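CCR4-not transcription complex subunit 1 (Chaetomium thermophilum var. thermophilum DSM 1495, PDB 6H3Z) probably serves as a core scaffold subunit of the CCR4-NOT mRNA deadenylase complex, this chain being a C-terminal MIF4G domain of the much longer protein. Local coordinates at residues 32-36 with 84-89; 64-68 with 105-109; 154-159 with 195-199. One frame throughout, in Å; residues are numbered along the deposited sequence.

Interactions 1 and 2 illustrate how a helical MIF4G-like domain pairs helices that are not consecutive in the chain: 22-45 lies beside 80-93, and 59-75 beside 100-116. The four segments alternate along the chain, and the two contacts touch through I89 on V109 and Y35 on L67, their centres about 10 Å apart. Interaction 2 is the buried one and almost wholly apolar; interaction 1 shares this hydrocarbon core but has a partly exposed polar border. Interaction 3, centred about 30 and 31 Å from interactions 1 and 2 and on the opposite side of the chain's centre, joins helix 154-166 to the start of helix 197-209. Only partly buried, it relies on carboxylate hydrogen bonds to a helix start as well as aromatic packing.

Interaction 1 (32-36 with 84-89); sequences INKYL and YALQQI
I32 and L36, one turn apart on helix 22-45, form the apolar half of the contact with helix 80-93, meeting Y84, A85, Q88 and I89. The two segments run nearly side by side, their axes 10.6 Å apart at closest approach and inclined by 33°. From the CB of I32, which points toward the other helix, the side chain divides into two branches. CG2, anti to the backbone N, goes to the backbone of the partner and rests 4.0 Å from the CA of A85, with the CB of A85 just as near. The other branch leaves CB through CG1, opposite the carbonyl carbon (chi1 -76°), and carries CD1 to the rim of the Y84 ring, 3.9 Å from Y84 CD2 and close to the ring plane. I32 thus bridges the edge of the tyrosine and the neighbouring alanine. One turn on, L36 turns both methyls to I89: CD1 and CD2 each lie 3.9 Å from I89 CG1, the two side chains crossing at about a right angle, while L36 CD1 also comes 3.6 Å from the CB of Q88. The polar border is formed by N33, whose amide plane stands perpendicular to the Y84 ring near the phenolic end. Within the tyrosine's own helix, Q88 CG lies over one face of that ring, offset toward its rim. The contact lies inside the helical MIF4G-like domain: helix 59-75 closes one side, through L70 on I32 and I71 on A85, and helix 100-116 backs the second segment, with L110 against both L86 and I89.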
loop_
_atom_site.group_PDB
_atom_site.type_symbol
_atom_site.label_atom_id
_atom_site.label_comp_id
_atom_site.label_asym_id
_atom_site.label_seq_id
_atom_site.Cartn_x
_atom_site.Cartn_y
_atom_site.Cartn_z
ATOM N N ILE A 32 -17.289 -10.974 -5.514
ATOM C CA ILE A 32 -16.034 -10.458 -4.943
ATOM C C ILE A 32 -15.818 -9.072 -5.556
ATOM O O ILE A 32 -15.667 -8.098 -4.824
ATOM C CB ILE A 32 -14.804 -11.398 -5.183
ATOM C CG1 ILE A 32 -14.834 -12.623 -4.235
ATOM C CG2 ILE A 32 -13.480 -10.628 -5.024
ATOM C CD1 ILE A 32 -13.906 -13.832 -4.633
ATOM N N ASN A 33 -15.898 -8.976 -6.893
ATOM C CA ASN A 33 -15.740 -7.710 -7.593
ATOM C C ASN A 33 -16.796 -6.697 -7.227
ATOM O O ASN A 33 -16.429 -5.548 -6.983
ATOM C CB ASN A 33 -15.652 -7.885 -9.079
ATOM C CG ASN A 33 -14.522 -8.758 -9.515
ATOM O OD1 ASN A 33 -14.778 -9.832 -10.039
ATOM N ND2 ASN A 33 -13.260 -8.332 -9.295
ATOM N N LYS A 34 -18.090 -7.108 -7.118
ATOM C CA LYS A 34 -19.141 -6.165 -6.711
ATOM C C LYS A 34 -18.900 -5.627 -5.301
ATOM O O LYS A 34 -19.147 -4.448 -5.075
ATOM C CB LYS A 34 -20.565 -6.696 -6.889
ATOM C CG LYS A 34 -21.458 -5.629 -7.532
ATOM C CD LYS A 34 -22.901 -5.721 -7.089
ATOM C CE LYS A 34 -23.626 -4.406 -7.249
ATOM N NZ LYS A 34 -25.001 -4.458 -6.671
ATOM N N TYR A 35 -18.339 -6.451 -4.387
ATOM C CA TYR A 35 -17.998 -5.985 -3.054
ATOM C C TYR A 35 -16.889 -4.941 -3.114
ATOM O O TYR A 35 -16.981 -3.934 -2.416
ATOM C CB TYR A 35 -17.613 -7.155 -2.143
ATOM C CG TYR A 35 -18.796 -7.964 -1.669
ATOM C CD1 TYR A 35 -19.974 -7.339 -1.259
ATOM C CD2 TYR A 35 -18.718 -9.352 -1.560
ATOM C CE1 TYR A 35 -21.060 -8.079 -0.798
ATOM C CE2 TYR A 35 -19.802 -10.104 -1.104
ATOM C CZ TYR A 35 -20.972 -9.463 -0.723
ATOM O OH TYR A 35 -22.042 -10.198 -0.257
ATOM N N LEU A 36 -15.872 -5.147 -3.989
ATOM C CA LEU A 36 -14.762 -4.201 -4.154
ATOM C C LEU A 36 -15.231 -2.917 -4.839
ATOM O O LEU A 36 -14.766 -1.838 -4.470
ATOM C CB LEU A 36 -13.551 -4.832 -4.870
ATOM C CG LEU A 36 -12.879 -6.006 -4.162
ATOM C CD1 LEU A 36 -11.623 -6.403 -4.858
ATOM C CD2 LEU A 36 -12.539 -5.668 -2.725
ATOM N N TYR A 84 -7.919 -15.161 -5.576
ATOM C CA TYR A 84 -8.497 -14.203 -6.522
ATOM C C TYR A 84 -8.777 -12.852 -5.874
ATOM O O TYR A 84 -8.431 -11.817 -6.464
ATOM C CB TYR A 84 -9.793 -14.757 -7.151
ATOM C CG TYR A 84 -10.479 -13.779 -8.080
ATOM C CD1 TYR A 84 -9.981 -13.532 -9.356
ATOM C CD2 TYR A 84 -11.636 -13.104 -7.687
ATOM C CE1 TYR A 84 -10.596 -12.620 -10.209
ATOM C CE2 TYR A 84 -12.268 -12.197 -8.536
ATOM C CZ TYR A 84 -11.735 -11.952 -9.793
ATOM O OH TYR A 84 -12.318 -11.045 -10.641
ATOM N N ALA A 85 -9.450 -12.871 -4.687
ATOM C CA ALA A 85 -9.811 -11.675 -3.925
ATOM C C ALA A 85 -8.559 -10.858 -3.607
ATOM O O ALA A 85 -8.566 -9.646 -3.817
ATOM C CB ALA A 85 -10.538 -12.064 -2.653
ATOM N N LEU A 86 -7.462 -11.544 -3.197
ATOM C CA LEU A 86 -6.167 -10.934 -2.899
ATOM C C LEU A 86 -5.539 -10.324 -4.163
ATOM O O LEU A 86 -4.980 -9.225 -4.086
ATOM C CB LEU A 86 -5.202 -11.925 -2.229
ATOM C CG LEU A 86 -5.570 -12.396 -0.831
ATOM C CD1 LEU A 86 -4.924 -13.687 -0.523
ATOM C CD2 LEU A 86 -5.194 -11.402 0.216
ATOM N N GLN A 87 -5.670 -10.991 -5.327
ATOM C CA GLN A 87 -5.157 -10.443 -6.591
ATOM C C GLN A 87 -5.852 -9.118 -6.915
ATOM O O GLN A 87 -5.184 -8.135 -7.225
ATOM C CB GLN A 87 -5.355 -11.429 -7.748
ATOM C CG GLN A 87 -4.314 -12.528 -7.802
ATOM C CD GLN A 87 -4.682 -13.618 -8.780
ATOM O OE1 GLN A 87 -5.716 -13.573 -9.470
ATOM N NE2 GLN A 87 -3.829 -14.631 -8.861
ATOM N N GLN A 88 -7.194 -9.092 -6.779
ATOM C CA GLN A 88 -8.020 -7.920 -7.051
ATOM C C GLN A 88 -7.713 -6.757 -6.121
ATOM O O GLN A 88 -7.508 -5.648 -6.611
ATOM C CB GLN A 88 -9.512 -8.282 -7.028
ATOM C CG GLN A 88 -9.927 -9.398 -7.979
ATOM C CD GLN A 88 -9.474 -9.194 -9.403
ATOM O OE1 GLN A 88 -8.448 -9.747 -9.850
ATOM N NE2 GLN A 88 -10.246 -8.442 -10.147
ATOM N N ILE A 89 -7.635 -7.010 -4.795
ATOM C CA ILE A 89 -7.322 -5.997 -3.774
ATOM C C ILE A 89 -5.952 -5.377 -4.054
ATOM O O ILE A 89 -5.823 -4.149 -4.072
ATOM C CB ILE A 89 -7.464 -6.553 -2.313
ATOM C CG1 ILE A 89 -8.940 -6.916 -2.024
ATOM C CG2 ILE A 89 -6.941 -5.544 -1.262
ATOM C CD1 ILE A 89 -9.145 -8.069 -1.123
#

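Interaction 2 (64-68 with 105-109); sequences IDALI and SLVHV
V109 is the residue on which this contact centres, and its two methyls divide the opposing side chains of helix 59-75 between them. With CG1 anti to the backbone N (chi1 174°), that methyl faces L67 and I68, lying 3.7 Å from L67 CD2 and 3.9 Å from I68 CD1. CG2 turns to I64 instead and meets I64 CG1 at 3.7 Å. The approaches differ: L67 crosses the valine at about a right angle, whereas I68, folded at chi2 (-44°), slides past it in the opposite direction. I64 spreads along helix 100-116, its extended CG1 branch placing CD1 4.0 Å from the CB of S105 while CG2 sits in the plane of the H108 imidazole, against its edge, 3.8 Å from H108 NE2. F51 meets the same imidazole and also touches I64 and S105. No hydrogen bond links the two segments, and the hydroxyl of S105 is occupied within its own helix by the carbonyl O of L101. Cohesion between these two helices thus rests on the fit of branched hydrocarbon side chains, the buried serine hydroxyl being satisfied inside its own helix.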
loop_
_atom_site.group_PDB
_atom_site.type_symbol
_atom_site.label_atom_id
_atom_site.label_comp_id
_atom_site.label_asym_id
_atom_site.label_seq_id
_atom_site.Cartn_x
_atom_site.Cartn_y
_atom_site.Cartn_z
ATOM N N ILE A 64 -17.327 -4.892 3.996
ATOM C CA ILE A 64 -16.168 -5.614 4.508
ATOM C C ILE A 64 -16.640 -6.930 5.173
ATOM O O ILE A 64 -16.109 -7.984 4.836
ATOM C CB ILE A 64 -15.311 -4.693 5.430
ATOM C CG1 ILE A 64 -14.535 -3.672 4.579
ATOM C CG2 ILE A 64 -14.345 -5.499 6.286
ATOM C CD1 ILE A 64 -13.896 -2.554 5.321
ATOM N N ASP A 65 -17.697 -6.868 6.028
ATOM C CA ASP A 65 -18.299 -8.029 6.701
ATOM C C ASP A 65 -18.732 -9.104 5.706
ATOM O O ASP A 65 -18.395 -10.273 5.882
ATOM C CB ASP A 65 -19.514 -7.614 7.552
ATOM C CG ASP A 65 -19.220 -6.853 8.834
ATOM O OD1 ASP A 65 -18.018 -6.665 9.158
ATOM O OD2 ASP A 65 -20.192 -6.400 9.494
ATOM N N ALA A 66 -19.457 -8.703 4.656
ATOM C CA ALA A 66 -20.000 -9.611 3.655
ATOM C C ALA A 66 -18.940 -10.290 2.824
ATOM O O ALA A 66 -19.064 -11.485 2.552
ATOM C CB ALA A 66 -20.981 -8.879 2.771
ATOM N N LEU A 67 -17.894 -9.535 2.426
ATOM C CA LEU A 67 -16.773 -10.041 1.636
ATOM C C LEU A 67 -15.981 -11.069 2.443
ATOM O O LEU A 67 -15.635 -12.118 1.900
ATOM C CB LEU A 67 -15.875 -8.883 1.191
ATOM C CG LEU A 67 -14.659 -9.218 0.319
ATOM C CD1 LEU A 67 -15.059 -9.932 -0.986
ATOM C CD2 LEU A 67 -13.899 -7.971 0.002
ATOM N N ILE A 68 -15.743 -10.794 3.748
ATOM C CA ILE A 68 -15.024 -11.697 4.653
ATOM C C ILE A 68 -15.822 -12.975 4.875
ATOM O O ILE A 68 -15.267 -14.069 4.746
ATOM C CB ILE A 68 -14.598 -10.975 5.955
ATOM C CG1 ILE A 68 -13.600 -9.839 5.664
ATOM C CG2 ILE A 68 -14.020 -11.929 6.985
ATOM C CD1 ILE A 68 -12.412 -10.145 4.621
ATOM N N SER A 105 -9.036 0.453 4.398
ATOM C CA SER A 105 -10.053 -0.594 4.251
ATOM C C SER A 105 -9.536 -1.739 3.399
ATOM O O SER A 105 -9.670 -2.894 3.793
ATOM C CB SER A 105 -11.332 -0.025 3.646
ATOM O OG SER A 105 -11.886 0.962 4.504
ATOM N N LEU A 106 -8.903 -1.412 2.259
ATOM C CA LEU A 106 -8.306 -2.376 1.343
ATOM C C LEU A 106 -7.166 -3.156 2.010
ATOM O O LEU A 106 -7.162 -4.384 1.931
ATOM C CB LEU A 106 -7.818 -1.688 0.061
ATOM C CG LEU A 106 -8.887 -1.271 -0.955
ATOM C CD1 LEU A 106 -8.288 -0.375 -2.004
ATOM C CD2 LEU A 106 -9.548 -2.483 -1.608
ATOM N N VAL A 107 -6.233 -2.457 2.710
ATOM C CA VAL A 107 -5.115 -3.100 3.420
ATOM C C VAL A 107 -5.669 -4.000 4.545
ATOM O O VAL A 107 -5.106 -5.070 4.806
ATOM C CB VAL A 107 -4.032 -2.102 3.915
ATOM C CG1 VAL A 107 -2.918 -2.815 4.679
ATOM C CG2 VAL A 107 -3.442 -1.301 2.762
ATOM N N HIS A 108 -6.807 -3.592 5.158
ATOM C CA HIS A 108 -7.459 -4.357 6.214
ATOM C C HIS A 108 -8.026 -5.652 5.691
ATOM O O HIS A 108 -7.849 -6.697 6.323
ATOM C CB HIS A 108 -8.553 -3.546 6.901
ATOM C CG HIS A 108 -9.495 -4.393 7.703
ATOM N ND1 HIS A 108 -9.163 -4.895 8.944
ATOM C CD2 HIS A 108 -10.711 -4.868 7.347
ATOM C CE1 HIS A 108 -10.201 -5.622 9.319
ATOM N NE2 HIS A 108 -11.170 -5.609 8.404
ATOM N N VAL A 109 -8.752 -5.578 4.573
ATOM C CA VAL A 109 -9.380 -6.743 3.964
ATOM C C VAL A 109 -8.303 -7.716 3.497
ATOM O O VAL A 109 -8.423 -8.909 3.758
ATOM C CB VAL A 109 -10.390 -6.344 2.847
ATOM C CG1 VAL A 109 -10.915 -7.564 2.118
ATOM C CG2 VAL A 109 -11.553 -5.539 3.413
#

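Interaction 3 (154-159 with 195-199); sequences WKNIDM and DFVRS
The backbones of W154 and D158, one turn of helix 154-166, lie against the chain entering helix 197-209, with D158 CA 5.2 Å from the CA of F196, the residue at the N-cap position. D158 carries the polar part. Its CG is anti to the backbone N (chi1 -179°), and this throws the carboxylate across to the helix start. OD1 accepts two hydrogen bonds from S199: the hydroxyl OG of S199, 2.6 Å from D158 OD1, is accepted on the anti lone pair of that oxygen, while the amide N, 2.8 Å from D158 OD1, approaches on the syn side and somewhat out of the carboxylate plane. OD2 takes the amide N of R198 on its syn lone pair at 3.2 Å, a bent bond with an N-H...O angle of 142°. At the other end, W154 and F196 form an offset edge-to-face pair, centroids 5.4 Å apart and planes at 72°, the edge of the phenylalanine directed at the face of the indole six-membered ring. The carboxylate of D195 lies nearly parallel to the indole, but its OD2 is hydrogen-bonded to the N of L192. M159, doubly bent, brings SD over one face of the R198 guanidinium, offset toward its rim, with M159 SD 3.8 Å from R198 CG. A leucine in place of D158 would lack both carboxylate oxygens and would probably leave the amides of R198 and S199, and the serine hydroxyl, without this acceptor. Two first-turn N-H groups of helix 197-209, those of R198 and S199, are thus met by a carboxylate from another helix, and the positive end of the helix dipole is likely to favour its negative charge.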
loop_
_atom_site.group_PDB
_atom_site.type_symbol
_atom_site.label_atom_id
_atom_site.label_comp_id
_atom_site.label_asym_id
_atom_site.label_seq_id
_atom_site.Cartn_x
_atom_site.Cartn_y
_atom_site.Cartn_z
ATOM N N TRP A 154 11.904 -1.881 0.575
ATOM C CA TRP A 154 12.659 -0.633 0.641
ATOM C C TRP A 154 13.756 -0.530 -0.400
ATOM O O TRP A 154 14.013 0.590 -0.829
ATOM C CB TRP A 154 13.180 -0.339 2.035
ATOM C CG TRP A 154 12.104 -0.221 3.072
ATOM C CD1 TRP A 154 11.975 -0.982 4.193
ATOM C CD2 TRP A 154 10.986 0.690 3.074
ATOM N NE1 TRP A 154 10.874 -0.581 4.916
ATOM C CE2 TRP A 154 10.239 0.433 4.248
ATOM C CE3 TRP A 154 10.539 1.698 2.196
ATOM C CZ2 TRP A 154 9.071 1.142 4.571
ATOM C CZ3 TRP A 154 9.388 2.409 2.528
ATOM C CH2 TRP A 154 8.668 2.123 3.700
ATOM N N LYS A 155 14.335 -1.667 -0.886
ATOM C CA LYS A 155 15.325 -1.587 -1.975
ATOM C C LYS A 155 14.639 -1.073 -3.268
ATOM O O LYS A 155 15.133 -0.116 -3.873
ATOM C CB LYS A 155 16.100 -2.907 -2.212
ATOM C CG LYS A 155 17.098 -2.764 -3.378
ATOM C CD LYS A 155 18.021 -3.957 -3.659
ATOM C CE LYS A 155 18.674 -3.923 -5.054
ATOM N NZ LYS A 155 19.695 -2.830 -5.257
ATOM N N ASN A 156 13.475 -1.667 -3.637
ATOM C CA ASN A 156 12.697 -1.290 -4.821
ATOM C C ASN A 156 12.244 0.149 -4.720
ATOM O O ASN A 156 12.434 0.901 -5.679
ATOM C CB ASN A 156 11.482 -2.200 -5.007
ATOM C CG ASN A 156 11.760 -3.569 -5.558
ATOM O OD1 ASN A 156 12.909 -4.004 -5.713
ATOM N ND2 ASN A 156 10.686 -4.283 -5.852
ATOM N N ILE A 157 11.653 0.534 -3.561
ATOM C CA ILE A 157 11.177 1.896 -3.302
ATOM C C ILE A 157 12.356 2.880 -3.409
ATOM O O ILE A 157 12.215 3.914 -4.076
ATOM C CB ILE A 157 10.405 1.986 -1.937
ATOM C CG1 ILE A 157 9.013 1.340 -2.046
ATOM C CG2 ILE A 157 10.284 3.415 -1.415
ATOM C CD1 ILE A 157 8.361 0.990 -0.746
ATOM N N ASP A 158 13.527 2.530 -2.783
ATOM C CA ASP A 158 14.746 3.353 -2.792
ATOM C C ASP A 158 15.219 3.595 -4.200
ATOM O O ASP A 158 15.454 4.744 -4.564
ATOM C CB ASP A 158 15.880 2.719 -1.968
ATOM C CG ASP A 158 17.166 3.535 -1.914
ATOM O OD1 ASP A 158 17.085 4.770 -1.942
ATOM O OD2 ASP A 158 18.242 2.936 -1.729
ATOM N N MET A 159 15.328 2.520 -4.995
ATOM C CA MET A 159 15.762 2.569 -6.386
ATOM C C MET A 159 14.867 3.453 -7.266
ATOM O O MET A 159 15.366 4.148 -8.156
ATOM C CB MET A 159 15.866 1.149 -6.949
ATOM C CG MET A 159 17.068 0.383 -6.451
ATOM S SD MET A 159 18.665 1.242 -6.656
ATOM C CE MET A 159 18.849 1.219 -8.464
ATOM N N ASP A 195 18.443 2.055 4.341
ATOM C CA ASP A 195 17.525 1.411 3.385
ATOM C C ASP A 195 17.312 2.344 2.212
ATOM O O ASP A 195 16.832 1.898 1.168
ATOM C CB ASP A 195 16.163 1.036 4.033
ATOM C CG ASP A 195 16.195 -0.140 5.008
ATOM O OD1 ASP A 195 16.916 -1.138 4.728
ATOM O OD2 ASP A 195 15.449 -0.098 6.016
ATOM N N PHE A 196 17.745 3.625 2.366
ATOM C CA PHE A 196 17.588 4.667 1.360
ATOM C C PHE A 196 18.911 5.294 0.856
ATOM O O PHE A 196 18.884 6.447 0.426
ATOM C CB PHE A 196 16.616 5.748 1.872
ATOM C CG PHE A 196 15.297 5.213 2.400
ATOM C CD1 PHE A 196 14.353 4.662 1.540
ATOM C CD2 PHE A 196 15.000 5.264 3.760
ATOM C CE1 PHE A 196 13.146 4.160 2.031
ATOM C CE2 PHE A 196 13.779 4.781 4.247
ATOM C CZ PHE A 196 12.867 4.224 3.378
ATOM N N VAL A 197 20.031 4.526 0.819
ATOM C CA VAL A 197 21.338 5.033 0.352
ATOM C C VAL A 197 21.226 5.698 -0.979
ATOM O O VAL A 197 21.752 6.788 -1.156
ATOM C CB VAL A 197 22.483 3.990 0.177
ATOM C CG1 VAL A 197 23.824 4.569 0.584
ATOM C CG2 VAL A 197 22.208 2.659 0.831
ATOM N N ARG A 198 20.665 4.970 -1.952
ATOM C CA ARG A 198 20.614 5.401 -3.337
ATOM C C ARG A 198 19.843 6.692 -3.535
ATOM O O ARG A 198 20.295 7.540 -4.312
ATOM C CB ARG A 198 20.098 4.268 -4.237
ATOM C CG ARG A 198 20.959 2.992 -4.181
ATOM C CD ARG A 198 22.413 3.203 -4.601
ATOM N NE ARG A 198 22.519 3.496 -6.027
ATOM C CZ ARG A 198 22.712 2.577 -6.960
ATOM N NH1 ARG A 198 22.845 1.300 -6.624
ATOM N NH2 ARG A 198 22.770 2.924 -8.234
ATOM N N SER A 199 18.702 6.861 -2.815
ATOM C CA SER A 199 17.885 8.072 -2.861
ATOM C C SER A 199 18.665 9.228 -2.257
ATOM O O SER A 199 18.757 10.292 -2.868
ATOM C CB SER A 199 16.605 7.865 -2.081
ATOM O OG SER A 199 15.824 6.885 -2.734
#